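Local coordinates for hypothetical protein TM1553 (Thermotoga maritima, PDB 1VRM) that belongs to the ApbE family and probably transfers FMN from FAD onto target flavoproteins, at residues A[257-262]-A[282-287]; A[265-270]-A[300-305]; A[84-89]-A[143-148]. One frame throughout, in Å; residues are numbered along the deposited sequence. Where two conformers were deposited one is given.

Interaction 1 (A[257-262]-A[282-287])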
loop_
_atom_site.group_PDB
_atom_site.type_symbol
_atom_site.label_atom_id
_atom_site.label_comp_id
_atom_site.label_asym_id
_atom_site.label_seq_id
_atom_site.Cartn_x
_atom_site.Cartn_y
_atom_site.Cartn_z
ATOM N N TYR A 257 10.087 -5.269 14.556
ATOM C CA TYR A 257 9.863 -3.973 15.180
ATOM C C TYR A 257 9.565 -2.943 14.056
ATOM O O TYR A 257 9.934 -3.163 12.878
ATOM C CB TYR A 257 11.079 -3.522 15.992
ATOM C CG TYR A 257 11.292 -4.250 17.291
ATOM C CD1 TYR A 257 12.048 -5.417 17.342
ATOM C CD2 TYR A 257 10.699 -3.774 18.448
ATOM C CE1 TYR A 257 12.236 -6.090 18.581
ATOM C CE2 TYR A 257 10.869 -4.436 19.680
ATOM C CZ TYR A 257 11.641 -5.588 19.724
ATOM O OH TYR A 257 11.790 -6.237 20.961
ATOM N N PRO A 258 8.912 -1.821 14.398
ATOM C CA PRO A 258 8.731 -0.729 13.466
ATOM C C PRO A 258 10.045 -0.365 12.845
ATOM O O PRO A 258 11.074 -0.269 13.519
ATOM C CB PRO A 258 8.159 0.403 14.338
ATOM C CG PRO A 258 7.441 -0.303 15.412
ATOM C CD PRO A 258 8.330 -1.488 15.717
ATOM N N ALA A 259 10.040 -0.186 11.539
ATOM C CA ALA A 259 11.265 0.215 10.858
ATOM C C ALA A 259 11.615 1.662 11.276
ATOM O O ALA A 259 10.717 2.494 11.366
ATOM C CB ALA A 259 11.039 0.139 9.361
ATOM N N ARG A 260 12.895 1.930 11.546
ATOM C CA ARG A 260 13.357 3.199 12.089
ATOM C C ARG A 260 14.232 3.995 11.129
ATOM O O ARG A 260 14.653 3.463 10.092
ATOM C CB ARG A 260 14.116 2.960 13.400
ATOM C CG ARG A 260 13.282 2.186 14.468
ATOM C CD ARG A 260 12.025 2.937 14.820
ATOM N NE ARG A 260 11.339 2.404 16.000
ATOM C CZ ARG A 260 10.214 2.926 16.479
ATOM N NH1 ARG A 260 9.656 3.959 15.879
ATOM N NH2 ARG A 260 9.629 2.395 17.542
ATOM N N GLY A 261 14.453 5.280 11.419
ATOM C CA GLY A 261 15.392 6.048 10.624
ATOM C C GLY A 261 14.780 6.810 9.466
ATOM O O GLY A 261 15.461 7.612 8.827
ATOM N N VAL A 262 13.473 6.636 9.265
ATOM C CA VAL A 262 12.777 7.163 8.075
ATOM C C VAL A 262 11.402 7.719 8.466
ATOM O O VAL A 262 10.661 7.093 9.230
ATOM C CB VAL A 262 12.574 6.039 7.000
ATOM C CG1 VAL A 262 11.939 6.630 5.727
ATOM C CG2 VAL A 262 13.866 5.353 6.683
ATOM N N GLY A 282 10.656 0.357 0.426
ATOM C CA GLY A 282 11.646 1.461 0.512
ATOM C C GLY A 282 11.714 2.055 1.902
ATOM O O GLY A 282 12.802 2.418 2.393
ATOM N N PHE A 283 10.574 2.187 2.556
ATOM C CA PHE A 283 10.534 2.683 3.939
ATOM C C PHE A 283 11.398 1.784 4.852
ATOM O O PHE A 283 12.209 2.246 5.613
ATOM C CB PHE A 283 9.123 2.700 4.454
ATOM C CG PHE A 283 8.975 3.396 5.791
ATOM C CD1 PHE A 283 9.259 2.692 6.958
ATOM C CD2 PHE A 283 8.568 4.704 5.880
ATOM C CE1 PHE A 283 9.112 3.294 8.203
ATOM C CE2 PHE A 283 8.440 5.329 7.121
ATOM C CZ PHE A 283 8.706 4.609 8.278
ATOM N N VAL A 284 11.193 0.479 4.751
ATOM C CA VAL A 284 11.941 -0.482 5.532
ATOM C C VAL A 284 13.429 -0.483 5.186
ATOM O O VAL A 284 14.253 -0.638 6.056
ATOM C CB VAL A 284 11.367 -1.901 5.361
ATOM C CG1 VAL A 284 12.307 -2.963 5.957
ATOM C CG2 VAL A 284 9.915 -1.995 5.886
HETATM N N MSE A 285 13.774 -0.376 3.909
HETATM C CA MSE A 285 15.167 -0.484 3.502
HETATM C C MSE A 285 15.955 0.812 3.698
HETATM O O MSE A 285 17.186 0.770 3.807
HETATM C CB MSE A 285 15.205 -0.903 2.036
HETATM C CG MSE A 285 14.751 -2.319 1.859
HETATM SE SE MSE A 285 14.792 -2.854 -0.032
HETATM C CE MSE A 285 16.860 -3.185 -0.061
ATOM N N ALA A 286 15.271 1.942 3.673
ATOM C CA ALA A 286 15.979 3.252 3.636
ATOM C C ALA A 286 16.628 3.608 4.978
ATOM O O ALA A 286 17.534 4.448 5.042
ATOM C CB ALA A 286 15.069 4.352 3.201
ATOM N N GLY A 287 16.162 3.005 6.060
ATOM C CA GLY A 287 16.789 3.261 7.343
ATOM C C GLY A 287 18.104 2.525 7.500
ATOM O O GLY A 287 18.837 2.785 8.448
HETATM O O HOH W 1 13.922 1.923 7.845
HETATM O O HOH W 2 17.786 3.425 11.363
#
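V262 lies over the F283 ring, and this CH-pi contact is central to the meeting between the loop 257-262 and the helical segment 282-287. V262 CB stands 4.2 Å from the ring centroid, 11° off the normal and so almost directly over the middle of one face. The two side chains run past each other in opposite senses. With V262 CG1 anti to the backbone N (chi1 -176°), that methyl rests over the CD2 side of the ring, V262 CG1 being 3.9 Å from F283 CD2. The other methyl turns to the helix backbone, V262 CG2 coming within 3.3 Å of G287 N and also touching A286 CB.

A259 adds apolar contact, its CB packing against F283 CE1 and, 4.2 Å away, V284 CG2. Its carbonyl works differently: A259 O sits near the plane of the F283 ring, at the edge, 3.6 Å from CE1, while also accepting a hydrogen bond from H248 NE2. The H248 ring itself meets F283 at a steep angle.

The polar part is backbone and water. R260 O approaches G287 CA at 3.5 Å in a CA-H...O contact; G287 has no side chain, which leaves room for this carbonyl. One water lies within donating distance of R260 O and F283 O, though it has more acceptors nearby than protons to give, and accepts a weak bond from G287 N. A second water donates to G287 O. The R260 side chain leads away; P258 CB lies over the centre of one face of its guanidinium, and NH1 bonds R246 O.

An unidentified molecule, probably from the crystallisation liquor, lies beside V284; such molecules can mark pockets. The contact is a loop-to-helix join of the ApbE fold, packing the lead-in to strand 262-269 against helix 272-296.

Interaction 2 (A[265-270]-A[300-305])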
loop_
_atom_site.group_PDB
_atom_site.type_symbol
_atom_site.label_atom_id
_atom_site.label_comp_id
_atom_site.label_asym_id
_atom_site.label_seq_id
_atom_site.Cartn_x
_atom_site.Cartn_y
_atom_site.Cartn_z
ATOM N N VAL A 265 8.463 7.732 2.652
ATOM C CA VAL A 265 9.010 7.423 1.332
ATOM C C VAL A 265 7.843 7.550 0.352
ATOM O O VAL A 265 6.781 6.978 0.598
ATOM C CB VAL A 265 9.543 5.984 1.242
ATOM C CG1 VAL A 265 9.888 5.614 -0.212
ATOM C CG2 VAL A 265 10.742 5.746 2.182
ATOM N N THR A 266 8.070 8.298 -0.722
ATOM C CA THR A 266 7.083 8.579 -1.765
ATOM C C THR A 266 7.627 8.015 -3.066
ATOM O O THR A 266 8.797 8.270 -3.409
ATOM C CB THR A 266 6.869 10.118 -1.955
ATOM O OG1 THR A 266 6.372 10.716 -0.716
ATOM C CG2 THR A 266 5.943 10.369 -3.082
ATOM N N ILE A 267 6.809 7.211 -3.733
ATOM C CA ILE A 267 7.197 6.553 -4.967
ATOM C C ILE A 267 6.240 6.925 -6.076
ATOM O O ILE A 267 5.039 6.805 -5.925
ATOM C CB ILE A 267 7.069 5.030 -4.818
ATOM C CG1 ILE A 267 7.932 4.510 -3.673
ATOM C CG2 ILE A 267 7.331 4.272 -6.071
ATOM C CD1 ILE A 267 9.310 4.680 -3.851
ATOM N N ILE A 268 6.827 7.369 -7.181
ATOM C CA ILE A 268 6.115 7.519 -8.449
ATOM C C ILE A 268 6.393 6.286 -9.295
ATOM O O ILE A 268 7.543 5.883 -9.478
ATOM C CB ILE A 268 6.599 8.756 -9.207
ATOM C CG1 ILE A 268 6.367 10.026 -8.386
ATOM C CG2 ILE A 268 5.957 8.766 -10.605
ATOM C CD1 ILE A 268 7.096 11.243 -8.940
ATOM N N ALA A 269 5.328 5.671 -9.804
ATOM C CA ALA A 269 5.449 4.468 -10.614
ATOM C C ALA A 269 4.348 4.406 -11.686
ATOM O O ALA A 269 3.433 5.239 -11.708
ATOM C CB ALA A 269 5.440 3.203 -9.788
ATOM N N GLU A 270 4.487 3.427 -12.567
ATOM C CA GLU A 270 3.526 3.222 -13.611
ATOM C C GLU A 270 2.149 2.855 -13.131
ATOM O O GLU A 270 1.145 3.171 -13.819
ATOM C CB GLU A 270 4.010 2.191 -14.641
ATOM C CG GLU A 270 3.206 2.221 -15.911
HETATM N N MSE A 300 13.825 -0.427 -10.565
HETATM C CA MSE A 300 12.655 -1.282 -10.406
HETATM C C MSE A 300 11.372 -0.555 -10.817
HETATM O O MSE A 300 10.276 -1.092 -10.668
HETATM C CB MSE A 300 12.495 -1.689 -8.965
HETATM C CG MSE A 300 13.467 -2.720 -8.546
HETATM SE SE MSE A 300 12.990 -3.286 -6.670
HETATM C CE MSE A 300 13.480 -1.749 -5.785
ATOM N N GLY A 301 11.533 0.655 -11.345
ATOM C CA GLY A 301 10.434 1.501 -11.745
ATOM C C GLY A 301 9.820 2.307 -10.599
ATOM O O GLY A 301 8.678 2.763 -10.695
ATOM N N ALA A 302 10.570 2.501 -9.525
ATOM C CA ALA A 302 10.078 3.232 -8.353
ATOM C C ALA A 302 10.926 4.541 -8.188
ATOM O O ALA A 302 12.020 4.499 -7.643
ATOM C CB ALA A 302 10.217 2.323 -7.116
ATOM N N HIS A 303 10.417 5.659 -8.699
ATOM C CA HIS A 303 11.081 6.917 -8.693
ATOM C C HIS A 303 10.736 7.600 -7.416
ATOM O O HIS A 303 9.546 7.862 -7.162
ATOM C CB HIS A 303 10.653 7.681 -9.939
ATOM C CG HIS A 303 10.885 6.843 -11.157
ATOM N ND1 HIS A 303 12.158 6.506 -11.585
ATOM C CD2 HIS A 303 10.027 6.084 -11.883
ATOM C CE1 HIS A 303 12.063 5.615 -12.565
ATOM N NE2 HIS A 303 10.786 5.349 -12.769
ATOM N N LEU A 304 11.739 7.931 -6.600
ATOM C CA LEU A 304 11.426 8.176 -5.199
ATOM C C LEU A 304 11.996 9.391 -4.525
ATOM O O LEU A 304 13.017 9.960 -4.933
ATOM C CB LEU A 304 11.773 6.989 -4.375
ATOM C CG LEU A 304 13.210 6.722 -4.032
ATOM C CD1 LEU A 304 13.284 5.550 -3.064
ATOM C CD2 LEU A 304 14.039 6.455 -5.288
ATOM N N LEU A 305 11.314 9.758 -3.451
ATOM C CA LEU A 305 11.743 10.809 -2.546
ATOM C C LEU A 305 11.627 10.246 -1.137
ATOM O O LEU A 305 10.552 9.751 -0.763
ATOM C CB LEU A 305 10.830 12.020 -2.664
ATOM C CG LEU A 305 11.109 13.223 -1.750
ATOM C CD1 LEU A 305 10.538 14.467 -2.311
ATOM C CD2 LEU A 305 10.495 13.011 -0.377
HETATM O O HOH W 3 8.365 10.949 1.207
HETATM O O HOH W 4 7.013 2.027 -12.701
#
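I267 and L304 run alongside each other in the same direction, as a non-hydrogen-bonded pair whose contact is tight: I267 CD1 is 3.4 Å from L304 CB. The I267 chi2 of -64° sends CD1 to that carbon, while its CG2 branch, anti to the backbone N, meets A302 CB at 3.6 Å. On the opposite face of the sheet T266 pairs with L305 and I268 with H303. Each of these pairs is closed by two nearly straight backbone bonds, among them T266 N to L305 O (2.9 Å) and I268 N to H303 O (2.8 Å, 173° at the hydrogen). The H303 ring lies obliquely to I268 O, its CD2 3.5 Å from that oxygen.

This is an antiparallel ladder between neighbouring strands 262-269 and 303-308, within the large antiparallel sheet of the ApbE fold, 303-308 being one strand in from the edge strand 313-315; strand 229-234 bonds to the far side of 262-269 through V265, I267 and A269.

Two waters extend the ladder at its ends, one joining T266 OG1 and L305 O, the other linking E270 N with G301 O. In the next shell, T266 OG1 bonds T232 OG1 and H303 ND1 bonds T318 OG1, fixing both polar side chains. S279 and V293 of helix 272-296 lie on I267 and L304 respectively, and L278 on A302, whereas F319 lies against I268 and L305 on the other face.

Interaction 3 (A[84-89]-A[143-148])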
loop_
_atom_site.group_PDB
_atom_site.type_symbol
_atom_site.label_atom_id
_atom_site.label_comp_id
_atom_site.label_asym_id
_atom_site.label_seq_id
_atom_site.Cartn_x
_atom_site.Cartn_y
_atom_site.Cartn_z
ATOM N N GLU A 84 -9.134 -13.869 -8.472
ATOM C CA GLU A 84 -8.706 -12.540 -8.001
ATOM C C GLU A 84 -7.778 -12.658 -6.789
ATOM O O GLU A 84 -6.698 -12.042 -6.698
ATOM C CB GLU A 84 -9.914 -11.662 -7.663
ATOM C CG GLU A 84 -9.483 -10.242 -7.254
ATOM C CD GLU A 84 -10.607 -9.333 -6.769
ATOM O OE1 GLU A 84 -11.574 -9.855 -6.145
ATOM O OE2 GLU A 84 -10.473 -8.099 -7.001
ATOM N N THR A 85 -8.246 -13.418 -5.836
ATOM C CA THR A 85 -7.499 -13.602 -4.611
ATOM C C THR A 85 -6.140 -14.264 -4.925
ATOM O O THR A 85 -5.071 -13.850 -4.422
ATOM C CB THR A 85 -8.279 -14.530 -3.726
ATOM O OG1 THR A 85 -9.504 -13.892 -3.386
ATOM C CG2 THR A 85 -7.532 -14.819 -2.453
ATOM N N TYR A 86 -6.196 -15.301 -5.744
ATOM C CA TYR A 86 -4.976 -16.038 -6.091
ATOM C C TYR A 86 -3.928 -15.122 -6.717
ATOM O O TYR A 86 -2.749 -15.086 -6.304
ATOM C CB TYR A 86 -5.325 -17.200 -7.000
ATOM C CG TYR A 86 -4.256 -18.248 -7.084
ATOM C CD1 TYR A 86 -4.118 -19.178 -6.060
ATOM C CD2 TYR A 86 -3.448 -18.372 -8.187
ATOM C CE1 TYR A 86 -3.136 -20.182 -6.106
ATOM C CE2 TYR A 86 -2.463 -19.375 -8.245
ATOM C CZ TYR A 86 -2.344 -20.288 -7.207
ATOM O OH TYR A 86 -1.396 -21.311 -7.226
ATOM N N SER A 87 -4.383 -14.315 -7.667
ATOM C CA SER A 87 -3.491 -13.442 -8.395
ATOM C C SER A 87 -2.920 -12.352 -7.466
ATOM O O SER A 87 -1.732 -12.031 -7.522
ATOM C CB SER A 87 -4.229 -12.795 -9.555
ATOM O OG SER A 87 -5.118 -11.808 -9.083
ATOM N N LEU A 88 -3.736 -11.810 -6.572
ATOM C CA LEU A 88 -3.220 -10.770 -5.663
ATOM C C LEU A 88 -2.202 -11.303 -4.664
ATOM O O LEU A 88 -1.173 -10.700 -4.416
ATOM C CB LEU A 88 -4.378 -10.053 -4.944
ATOM C CG LEU A 88 -3.995 -8.928 -4.011
ATOM C CD1 LEU A 88 -3.147 -7.869 -4.687
ATOM C CD2 LEU A 88 -5.303 -8.355 -3.497
ATOM N N ILE A 89 -2.512 -12.441 -4.083
ATOM C CA ILE A 89 -1.539 -13.063 -3.174
ATOM C C ILE A 89 -0.247 -13.416 -3.888
ATOM O O ILE A 89 0.836 -13.091 -3.392
ATOM C CB ILE A 89 -2.168 -14.260 -2.427
ATOM C CG1 ILE A 89 -3.317 -13.731 -1.574
ATOM C CG2 ILE A 89 -1.165 -15.013 -1.564
ATOM C CD1 ILE A 89 -4.133 -14.801 -0.846
ATOM N N VAL A 143 4.067 -19.140 2.343
ATOM C CA VAL A 143 2.826 -19.212 1.556
ATOM C C VAL A 143 3.065 -20.087 0.346
ATOM O O VAL A 143 3.918 -19.746 -0.503
ATOM C CB VAL A 143 2.399 -17.839 1.071
ATOM C CG1 VAL A 143 1.000 -17.908 0.391
ATOM C CG2 VAL A 143 2.398 -16.852 2.258
ATOM N N LEU A 144 2.330 -21.192 0.271
ATOM C CA LEU A 144 2.496 -22.187 -0.807
ATOM C C LEU A 144 1.312 -22.111 -1.744
ATOM O O LEU A 144 0.178 -21.815 -1.320
ATOM C CB LEU A 144 2.579 -23.590 -0.229
ATOM C CG LEU A 144 3.574 -23.765 0.924
ATOM C CD1 LEU A 144 3.649 -25.220 1.355
ATOM C CD2 LEU A 144 4.943 -23.226 0.555
ATOM N N PHE A 145 1.593 -22.387 -3.026
ATOM C CA PHE A 145 0.619 -22.250 -4.099
ATOM C C PHE A 145 0.437 -23.550 -4.843
ATOM O O PHE A 145 1.408 -24.246 -5.106
ATOM C CB PHE A 145 1.113 -21.191 -5.078
ATOM C CG PHE A 145 1.209 -19.831 -4.475
ATOM C CD1 PHE A 145 0.091 -19.059 -4.378
ATOM C CD2 PHE A 145 2.402 -19.332 -3.994
ATOM C CE1 PHE A 145 0.144 -17.785 -3.800
ATOM C CE2 PHE A 145 2.485 -18.051 -3.425
ATOM C CZ PHE A 145 1.344 -17.296 -3.304
ATOM N N ASP A 146 -0.817 -23.829 -5.192
ATOM C CA ASP A 146 -1.213 -24.922 -6.070
ATOM C C ASP A 146 -1.892 -24.291 -7.300
ATOM O O ASP A 146 -3.108 -24.079 -7.310
ATOM C CB ASP A 146 -2.146 -25.834 -5.293
ATOM C CG ASP A 146 -2.734 -26.965 -6.123
ATOM O OD1 ASP A 146 -2.412 -27.074 -7.327
ATOM O OD2 ASP A 146 -3.514 -27.741 -5.521
ATOM N N ASP A 147 -1.103 -24.043 -8.350
ATOM C CA ASP A 147 -1.661 -23.487 -9.591
ATOM C C ASP A 147 -2.661 -24.422 -10.287
ATOM O O ASP A 147 -3.636 -23.945 -10.848
ATOM C CB ASP A 147 -0.570 -23.131 -10.614
ATOM C CG ASP A 147 0.418 -22.095 -10.113
ATOM O OD1 ASP A 147 0.096 -21.270 -9.226
ATOM O OD2 ASP A 147 1.564 -22.124 -10.623
ATOM N N LYS A 148 -2.442 -25.737 -10.223
ATOM C CA LYS A 148 -3.364 -26.735 -10.834
ATOM C C LYS A 148 -4.807 -26.504 -10.345
ATOM O O LYS A 148 -5.731 -26.326 -11.134
ATOM C CB LYS A 148 -2.913 -28.152 -10.459
ATOM C CG LYS A 148 -3.592 -29.312 -11.207
ATOM C CD LYS A 148 -3.601 -30.587 -10.362
#
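Y86 and F145 form the tightly packed centre of this helix-to-strand contact, as an offset edge-to-face pair. The edge of F145 is directed at the face of Y86, the planes standing at 89° with centroids 5.7 Å apart. The nearest ring carbons are Y86 CE1 and F145 CD1, 3.8 Å from each other, with CE1 lying close to the plane of the F145 ring. Y86 CG is anti to the backbone N, directing the ring out from the helix; the hydroxyl lies 3.3 Å from F145 CB. One helical turn on, I89 points toward the strand and places CG2 at another part of the F145 rim, 3.8 Å from both CE1 and CZ. The same methyl touches V143 CG1 at 4.1 Å, extending the apolar patch along the strand.

The end of the tyrosine marks the change to the solvent side. Y86 OH donates to D147 OD1 across 2.5 Å, a very short separation whose exact value should be read with caution. OD1 lies at the ring edge, in its plane, while the carboxylate is turned 83° to the ring. D147 is exposed, and its OD1 also forms a salt bridge with K90, a charge that would help offset the carboxylate beside the phenol. The D146 carboxylate turns instead to R151, with a further bond from N149.

Strand 143-146 is an edge strand of a small three-stranded antiparallel sheet, and the helical segment 84-89 runs past it at 132°, with segment axes 10.8 Å apart at closest. V152 of the adjacent strand 151-154 touches Y86, V143 and F145; C93, further along helix 83-98, packs on V143 and F145, and I71 of helix 67-72 lies against I89.

Along the chain interaction 3 closes first, and interactions 1 and 2 follow with alternating segments: loop 257-262, strand segment 265-270, helix segment 282-287 and strand segment 300-305. Helix 272-296 connects strands 262-269 and 303-308, so interaction 1 joins it to the start of the first strand and interaction 2 pairs the two strands it links. Their centres are 16 Å apart, yet they touch, V265 CG2 lying 3.5 Å from F283 CA. Interaction 3 is separate, its centre 28 Å from that of interaction 1 and 26 Å from that of interaction 2. It joins helix 83-98 to an edge strand of the smaller sheet, so the contacts lie in two separate regions of one ApbE-family chain.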